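Local structure of flagellar motor switch protein FliG (Helicobacter pylori 26695, 5WUJ) at residues 1-6 with 52-57; 15-20 with 45-50; 64-69 with 80-85. The protein helps form the switch complex that sets the direction of flagellar rotation, and is required for flagellum synthesis and motility. All coordinates share one frame; numbering follows the deposited sequence.

In the fold
The chain is the N-terminal domain of FliG, built from helices without strands. Helix 55-71 carries one segment each of contacts 1 and 3 and is touched by helix 12-23 of contact 2. Contact 1 lays the N-terminal helix 2-8 on the start of helix 55-71, and contact 3 sets helix 79-91 against a later part of it; their centres are about 19 Å apart. Contact 2 joins helices 12-23 and 37-50, whose pairing falls within the chain between the segments of contact 1, with centres about 14 Å apart. Contacts 2 and 3 lie on opposite sides of the domain centre, about 21 Å apart between centres, yet Lys15 forms a salt bridge to Glu64 (NZ to OE1, 2.9 Å) and Phe65 packs on Ile16 and Leu19.

Contact 1: 1-6 with 52-57; sequences PKQKAQ and GTDKQI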
# COMPACT_ATOMS: atom_id res chain seq x y z
N PRO B 1 -11.48 -0.78 16.21
CA PRO B 1 -10.64 -1.56 17.13
C PRO B 1 -10.48 -3.00 16.66
O PRO B 1 -9.40 -3.56 16.78
CB PRO B 1 -11.40 -1.49 18.46
CG PRO B 1 -12.76 -1.01 18.12
CD PRO B 1 -12.61 -0.15 16.90
N LYS B 2 -11.55 -3.59 16.15
CA LYS B 2 -11.48 -4.94 15.64
C LYS B 2 -10.70 -4.92 14.32
O LYS B 2 -9.96 -5.84 14.01
CB LYS B 2 -12.89 -5.48 15.42
CG LYS B 2 -12.96 -6.98 15.24
CD LYS B 2 -14.24 -7.54 15.81
CE LYS B 2 -14.27 -9.06 15.71
NZ LYS B 2 -15.66 -9.58 15.55
N GLN B 3 -10.88 -3.85 13.55
CA GLN B 3 -10.18 -3.71 12.29
C GLN B 3 -8.71 -3.59 12.57
O GLN B 3 -7.89 -4.20 11.91
CB GLN B 3 -10.67 -2.47 11.56
CG GLN B 3 -12.10 -2.56 11.08
CD GLN B 3 -12.54 -1.33 10.34
OE1 GLN B 3 -12.20 -0.22 10.71
NE2 GLN B 3 -13.30 -1.53 9.29
N LYS B 4 -8.37 -2.78 13.56
CA LYS B 4 -7.00 -2.60 13.94
C LYS B 4 -6.41 -3.94 14.32
O LYS B 4 -5.34 -4.30 13.86
CB LYS B 4 -6.90 -1.64 15.12
CG LYS B 4 -5.52 -1.06 15.34
CD LYS B 4 -4.50 -1.69 14.41
CE LYS B 4 -3.11 -1.14 14.67
NZ LYS B 4 -2.97 0.25 14.16
N ALA B 5 -7.10 -4.67 15.18
CA ALA B 5 -6.62 -5.98 15.59
C ALA B 5 -6.42 -6.89 14.39
O ALA B 5 -5.40 -7.59 14.28
CB ALA B 5 -7.60 -6.62 16.58
N GLN B 6 -7.38 -6.88 13.46
CA GLN B 6 -7.24 -7.70 12.27
C GLN B 6 -6.10 -7.21 11.38
O GLN B 6 -5.43 -8.03 10.73
CB GLN B 6 -8.57 -7.72 11.52
CG GLN B 6 -8.61 -8.67 10.33
CD GLN B 6 -9.66 -8.28 9.31
OE1 GLN B 6 -10.66 -7.64 9.65
NE2 GLN B 6 -9.44 -8.65 8.05
N GLY B 52 -12.85 -8.74 -0.84
CA GLY B 52 -13.87 -8.16 0.01
C GLY B 52 -13.43 -7.80 1.41
O GLY B 52 -14.28 -7.62 2.28
N THR B 53 -12.13 -7.69 1.66
CA THR B 53 -11.66 -7.07 2.90
C THR B 53 -12.22 -5.65 3.02
O THR B 53 -12.50 -4.99 2.02
CB THR B 53 -10.13 -7.06 2.92
OG1 THR B 53 -9.65 -8.41 2.93
CG2 THR B 53 -9.56 -6.31 4.13
N ASP B 54 -12.43 -5.21 4.27
CA ASP B 54 -12.83 -3.83 4.54
C ASP B 54 -11.94 -2.86 3.78
O ASP B 54 -10.72 -3.04 3.70
CB ASP B 54 -12.74 -3.53 6.04
CG ASP B 54 -13.87 -4.16 6.84
OD1 ASP B 54 -14.77 -4.79 6.24
OD2 ASP B 54 -13.85 -4.03 8.09
N LYS B 55 -12.56 -1.81 3.22
CA LYS B 55 -11.77 -0.84 2.47
C LYS B 55 -10.83 -0.06 3.38
O LYS B 55 -9.74 0.33 2.95
CB LYS B 55 -12.66 0.11 1.67
CG LYS B 55 -11.89 0.78 0.53
CD LYS B 55 -12.61 2.01 -0.02
CE LYS B 55 -11.84 2.59 -1.21
NZ LYS B 55 -12.55 3.74 -1.86
N GLN B 56 -11.23 0.18 4.64
CA GLN B 56 -10.35 0.92 5.56
C GLN B 56 -9.08 0.13 5.88
O GLN B 56 -8.00 0.71 6.00
CB GLN B 56 -11.10 1.26 6.85
CG GLN B 56 -12.42 2.03 6.65
CD GLN B 56 -13.64 1.13 6.72
OE1 GLN B 56 -13.94 0.40 5.77
NE2 GLN B 56 -14.36 1.18 7.84
N ILE B 57 -9.19 -1.20 6.01
CA ILE B 57 -8.00 -2.01 6.19
C ILE B 57 -7.14 -1.99 4.93
O ILE B 57 -5.91 -1.90 5.00
CB ILE B 57 -8.39 -3.44 6.58
CG1 ILE B 57 -8.92 -3.47 8.02
CG2 ILE B 57 -7.20 -4.41 6.36
CD1 ILE B 57 -9.57 -4.78 8.41
O HOH W 1 -11.89 -6.93 6.56
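The side-chain amide of Gln3 meets the carboxylate of Asp54 with the two planes turned 64° apart. NE2 of Gln3 donates to OD2 of Asp54 over 2.8 Å, and the bond is nearly straight, at 165°. The oxygen lies almost in the plane of the amide, whereas the nitrogen approaches from above the plane of the carboxylate, 37° out of it. The side chain of Gln56 lies beside that of Gln3.

Glutamine suits position 3 because its extended chain spans the distance between the backbones and delivers an N-H to an acid. Asp54 stands at the N-cap of helix 55-71, but its carboxylate makes no capping bond and receives the Gln3 amide. Gln6 reaches across one turn later. Its extended side chain crosses that of Ile57 at about a right angle, and OE1 of Gln6 lies 3.3 Å from CD1 of Ile57. The same methyl lies 4.1 Å from CB of Gln3, so this branched apolar side chain touches both glutamines and is the buried member of an otherwise surface contact. A water accepts from the backbone N of Asp54 at 2.9 Å and, weakly, from Gln6 NE2, adding a solvent-mediated link.

Nearby, Thr53 OG1 is hydrogen-bonded to the carbonyl of Leu50, which fastens the turn leading out of helix 37-50. Lys55 takes no part in the meeting with helix 2-8; its partner is an acidic side chain of the other protein chain. Helix 2-8 lies at the surface against the start of helix 55-71 and the loop joining helices 37-50 and 55-71, a largely polar contact between a helix and a helix start in the all-helical FliG N-terminal domain.

Contact 2: 15-20 with 45-50; sequences KIAILL and KQIVQL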
# COMPACT_ATOMS: atom_id res chain seq x y z
N LYS B 15 -0.95 -8.85 3.36
CA LYS B 15 -0.90 -7.44 3.00
C LYS B 15 -0.63 -7.28 1.51
O LYS B 15 -1.21 -6.40 0.85
CB LYS B 15 0.16 -6.72 3.80
CG LYS B 15 -0.05 -6.77 5.32
CD LYS B 15 0.74 -5.66 5.98
CE LYS B 15 0.68 -5.71 7.48
NZ LYS B 15 2.07 -5.61 8.01
N ILE B 16 0.24 -8.12 0.95
CA ILE B 16 0.58 -7.99 -0.46
C ILE B 16 -0.62 -8.35 -1.33
O ILE B 16 -0.91 -7.66 -2.31
CB ILE B 16 1.81 -8.84 -0.79
CG1 ILE B 16 3.08 -8.18 -0.26
CG2 ILE B 16 1.91 -9.10 -2.29
CD1 ILE B 16 4.27 -9.16 -0.10
N ALA B 17 -1.35 -9.41 -0.98
CA ALA B 17 -2.56 -9.74 -1.74
C ALA B 17 -3.60 -8.65 -1.61
O ALA B 17 -4.28 -8.31 -2.60
CB ALA B 17 -3.13 -11.08 -1.26
N ILE B 18 -3.74 -8.06 -0.42
CA ILE B 18 -4.68 -6.95 -0.27
C ILE B 18 -4.24 -5.77 -1.13
O ILE B 18 -5.07 -5.12 -1.78
CB ILE B 18 -4.83 -6.56 1.22
CG1 ILE B 18 -5.79 -7.53 1.91
CG2 ILE B 18 -5.35 -5.15 1.37
CD1 ILE B 18 -5.52 -7.71 3.40
N LEU B 19 -2.94 -5.47 -1.17
CA LEU B 19 -2.48 -4.45 -2.11
C LEU B 19 -2.84 -4.83 -3.55
O LEU B 19 -3.38 -4.01 -4.30
CB LEU B 19 -0.96 -4.24 -1.96
CG LEU B 19 -0.26 -3.20 -2.85
CD1 LEU B 19 1.03 -2.82 -2.18
CD2 LEU B 19 0.05 -3.72 -4.24
N LEU B 20 -2.58 -6.09 -3.94
CA LEU B 20 -2.82 -6.49 -5.32
C LEU B 20 -4.30 -6.40 -5.68
O LEU B 20 -4.66 -5.91 -6.76
CB LEU B 20 -2.29 -7.90 -5.57
CG LEU B 20 -0.76 -7.90 -5.57
CD1 LEU B 20 -0.21 -9.32 -5.59
CD2 LEU B 20 -0.23 -7.08 -6.77
N LYS B 45 -3.71 -17.54 -3.44
CA LYS B 45 -4.57 -18.08 -2.41
C LYS B 45 -5.15 -16.97 -1.54
O LYS B 45 -6.34 -17.01 -1.19
CB LYS B 45 -3.80 -19.09 -1.56
CG LYS B 45 -4.60 -19.75 -0.46
CD LYS B 45 -3.77 -20.82 0.23
CE LYS B 45 -3.70 -20.59 1.73
NZ LYS B 45 -2.47 -19.86 2.14
N GLN B 46 -4.33 -15.98 -1.18
CA GLN B 46 -4.81 -14.91 -0.31
C GLN B 46 -5.70 -13.91 -1.05
O GLN B 46 -6.60 -13.33 -0.45
CB GLN B 46 -3.62 -14.21 0.33
CG GLN B 46 -2.72 -15.12 1.16
CD GLN B 46 -3.45 -15.79 2.32
OE1 GLN B 46 -4.52 -15.34 2.75
NE2 GLN B 46 -2.86 -16.87 2.83
N ILE B 47 -5.46 -13.71 -2.35
CA ILE B 47 -6.35 -12.87 -3.15
C ILE B 47 -7.76 -13.43 -3.13
O ILE B 47 -8.74 -12.70 -2.91
CB ILE B 47 -5.82 -12.75 -4.59
CG1 ILE B 47 -4.57 -11.87 -4.64
CG2 ILE B 47 -6.94 -12.28 -5.54
CD1 ILE B 47 -3.90 -11.88 -6.02
N VAL B 48 -7.88 -14.74 -3.34
CA VAL B 48 -9.20 -15.38 -3.32
C VAL B 48 -9.79 -15.31 -1.92
O VAL B 48 -11.00 -15.11 -1.75
CB VAL B 48 -9.10 -16.84 -3.81
CG1 VAL B 48 -10.45 -17.53 -3.68
CG2 VAL B 48 -8.60 -16.89 -5.25
N GLN B 49 -8.95 -15.45 -0.89
CA GLN B 49 -9.47 -15.52 0.47
C GLN B 49 -9.74 -14.14 1.06
O GLN B 49 -10.62 -14.01 1.92
CB GLN B 49 -8.51 -16.32 1.36
CG GLN B 49 -8.63 -17.83 1.16
CD GLN B 49 -7.55 -18.64 1.88
OE1 GLN B 49 -6.50 -18.11 2.25
NE2 GLN B 49 -7.80 -19.94 2.06
N LEU B 50 -9.01 -13.10 0.64
CA LEU B 50 -9.19 -11.75 1.18
C LEU B 50 -10.01 -10.83 0.28
O LEU B 50 -10.19 -9.66 0.63
CB LEU B 50 -7.82 -11.11 1.47
CG LEU B 50 -7.01 -11.89 2.49
CD1 LEU B 50 -5.58 -11.43 2.53
CD2 LEU B 50 -7.65 -11.78 3.87
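The axes of the helical segments 15-20 and 45-50 pass 8.5 Å apart at a crossing angle of -69°, with the CA atoms of Ala17 and Ile47 only 5.1 Å apart. The single methyl of alanine suits helices whose CA atoms come this close: CB of Ala17 presses on CB of Gln46 at 3.5 Å and on CG1 of Ile47 at 3.8 Å. Ile18 and Leu20, both later in the helix, add apolar contacts. Ile18 meets Leu50 at about a right angle, methyl against methyl, CD1 to CD1 at 3.8 Å. Leu20 adds its CB, 4.3 Å from CD1 of Ile47. Of the Gln46 side chain, CB makes the close contact; beyond it the chain bends at chi2 and leads away from residues 15-20, while Gln46 touches Ser13 and Glu14 earlier in the same helix and NE2 gives a weak hydrogen bond to Glu42.

Ile47 and Leu20 also touch Thr28 of helix 25-32, while Ile18 reaches Val61 of helix 55-71. Ile16, Leu19 and Leu20 pack on side chains of the other protein chain. This is a steep helix-helix crossing closed by apolar side chains, in the all-helical N-terminal domain of FliG.

Contact 3: 64-69 with 80-85; sequences EFFAIF and LEYARE
The ring of Phe66 meets helix 79-91, where CE2 lies 3.7 Å from CB of Tyr82 and the backbone N of Tyr82 sits at the ring edge, in its plane. With CG anti to the backbone N (chi1 -167°), the flat aromatic lies between helices whose axes are 10.9 Å apart. One turn along, the Glu85 carboxylate comes against the same ring, OE1 of Glu85 3.6 Å from CD2 of Phe66, its plane tilted 58° from that of the phenyl. Ala67, a small residue, meets CE1 of Tyr82 with both CA (3.9 Å) and CB (4.0 Å).

The two helices cross at -121°. They are successive helices of the all-helical N-terminal domain of FliG, joined by a loop that brings Ile75 onto Phe66.

The acids beside Phe66 are held in a small polar cluster. OE1 of Glu81 and OE2 of Glu85 stand only 2.7 Å apart, which suggests that one of the acids carries a proton. Glu81 OE2 accepts from Arg84 NH1 in a salt bridge of 2.8 Å, approached on its anti side. That oxygen has a second salt bridge, to a basic side chain of the other protein chain, and Phe66 and Glu85 pack on apolar side chains of the same partner.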
# COMPACT_ATOMS: atom_id res chain seq x y z
N GLU B 64 0.81 1.82 4.29
CA GLU B 64 2.04 1.14 4.70
C GLU B 64 2.98 0.98 3.52
O GLU B 64 4.18 1.27 3.62
CB GLU B 64 1.68 -0.20 5.33
CG GLU B 64 2.84 -0.97 5.92
CD GLU B 64 2.37 -2.23 6.66
OE1 GLU B 64 3.15 -3.20 6.72
OE2 GLU B 64 1.23 -2.24 7.17
N PHE B 65 2.46 0.55 2.37
CA PHE B 65 3.31 0.37 1.20
C PHE B 65 3.73 1.70 0.59
O PHE B 65 4.84 1.81 0.07
CB PHE B 65 2.60 -0.48 0.17
CG PHE B 65 2.77 -1.94 0.42
CD1 PHE B 65 3.92 -2.59 0.00
CD2 PHE B 65 1.81 -2.66 1.11
CE1 PHE B 65 4.10 -3.95 0.25
CE2 PHE B 65 1.98 -4.02 1.35
CZ PHE B 65 3.12 -4.66 0.93
N PHE B 66 2.86 2.73 0.66
CA PHE B 66 3.26 4.07 0.26
C PHE B 66 4.51 4.52 1.00
O PHE B 66 5.45 5.05 0.39
CB PHE B 66 2.10 5.05 0.50
CG PHE B 66 2.28 6.38 -0.16
CD1 PHE B 66 2.35 6.48 -1.55
CD2 PHE B 66 2.39 7.53 0.60
CE1 PHE B 66 2.51 7.72 -2.16
CE2 PHE B 66 2.56 8.77 -0.00
CZ PHE B 66 2.62 8.87 -1.39
N ALA B 67 4.56 4.29 2.31
CA ALA B 67 5.74 4.71 3.07
C ALA B 67 6.97 3.91 2.65
O ALA B 67 8.07 4.46 2.57
CB ALA B 67 5.47 4.58 4.56
N ILE B 68 6.80 2.62 2.36
CA ILE B 68 7.92 1.79 1.90
C ILE B 68 8.47 2.32 0.57
O ILE B 68 9.69 2.45 0.38
CB ILE B 68 7.47 0.33 1.77
CG1 ILE B 68 7.24 -0.28 3.15
CG2 ILE B 68 8.48 -0.48 0.96
CD1 ILE B 68 6.53 -1.62 3.12
N PHE B 69 7.58 2.61 -0.38
CA PHE B 69 8.03 3.09 -1.68
C PHE B 69 8.63 4.49 -1.59
O PHE B 69 9.56 4.81 -2.33
CB PHE B 69 6.86 3.06 -2.66
CG PHE B 69 6.36 1.68 -2.96
CD1 PHE B 69 7.20 0.59 -2.88
CD2 PHE B 69 5.05 1.47 -3.35
CE1 PHE B 69 6.74 -0.69 -3.17
CE2 PHE B 69 4.59 0.19 -3.64
CZ PHE B 69 5.44 -0.89 -3.55
N LEU B 80 3.67 15.71 -0.43
CA LEU B 80 2.72 16.40 0.44
C LEU B 80 1.83 15.39 1.18
O LEU B 80 1.64 15.49 2.40
CB LEU B 80 1.87 17.37 -0.38
CG LEU B 80 1.40 18.70 0.20
CD1 LEU B 80 2.53 19.45 0.92
CD2 LEU B 80 0.78 19.58 -0.90
N GLU B 81 1.28 14.41 0.46
CA GLU B 81 0.44 13.38 1.07
C GLU B 81 1.25 12.49 2.00
O GLU B 81 0.73 12.02 3.02
CB GLU B 81 -0.21 12.55 -0.04
CG GLU B 81 -0.98 11.30 0.41
CD GLU B 81 -2.05 11.58 1.47
OE1 GLU B 81 -2.37 10.64 2.24
OE2 GLU B 81 -2.59 12.71 1.53
N TYR B 82 2.51 12.23 1.66
CA TYR B 82 3.37 11.47 2.55
C TYR B 82 3.60 12.24 3.85
O TYR B 82 3.49 11.67 4.95
CB TYR B 82 4.70 11.16 1.85
CG TYR B 82 5.67 10.41 2.74
CD1 TYR B 82 5.31 9.19 3.30
CD2 TYR B 82 6.92 10.93 3.03
CE1 TYR B 82 6.19 8.49 4.12
CE2 TYR B 82 7.81 10.24 3.85
CZ TYR B 82 7.43 9.03 4.39
OH TYR B 82 8.31 8.35 5.20
N ALA B 83 3.95 13.53 3.75
CA ALA B 83 4.05 14.37 4.94
C ALA B 83 2.76 14.35 5.76
O ALA B 83 2.79 14.20 6.99
CB ALA B 83 4.39 15.80 4.53
N ARG B 84 1.62 14.48 5.08
CA ARG B 84 0.33 14.50 5.76
C ARG B 84 0.11 13.23 6.56
O ARG B 84 -0.36 13.28 7.71
CB ARG B 84 -0.77 14.71 4.72
CG ARG B 84 -2.13 15.12 5.25
CD ARG B 84 -3.13 15.24 4.09
NE ARG B 84 -2.96 16.48 3.33
CZ ARG B 84 -2.60 16.56 2.04
NH1 ARG B 84 -2.34 15.46 1.33
NH2 ARG B 84 -2.48 17.75 1.46
N GLU B 85 0.45 12.07 5.98
CA GLU B 85 0.32 10.80 6.70
C GLU B 85 1.31 10.72 7.86
O GLU B 85 0.95 10.29 8.96
CB GLU B 85 0.55 9.63 5.75
CG GLU B 85 -0.50 9.49 4.68
CD GLU B 85 -0.14 8.46 3.61
OE1 GLU B 85 0.82 7.68 3.83
OE2 GLU B 85 -0.80 8.43 2.56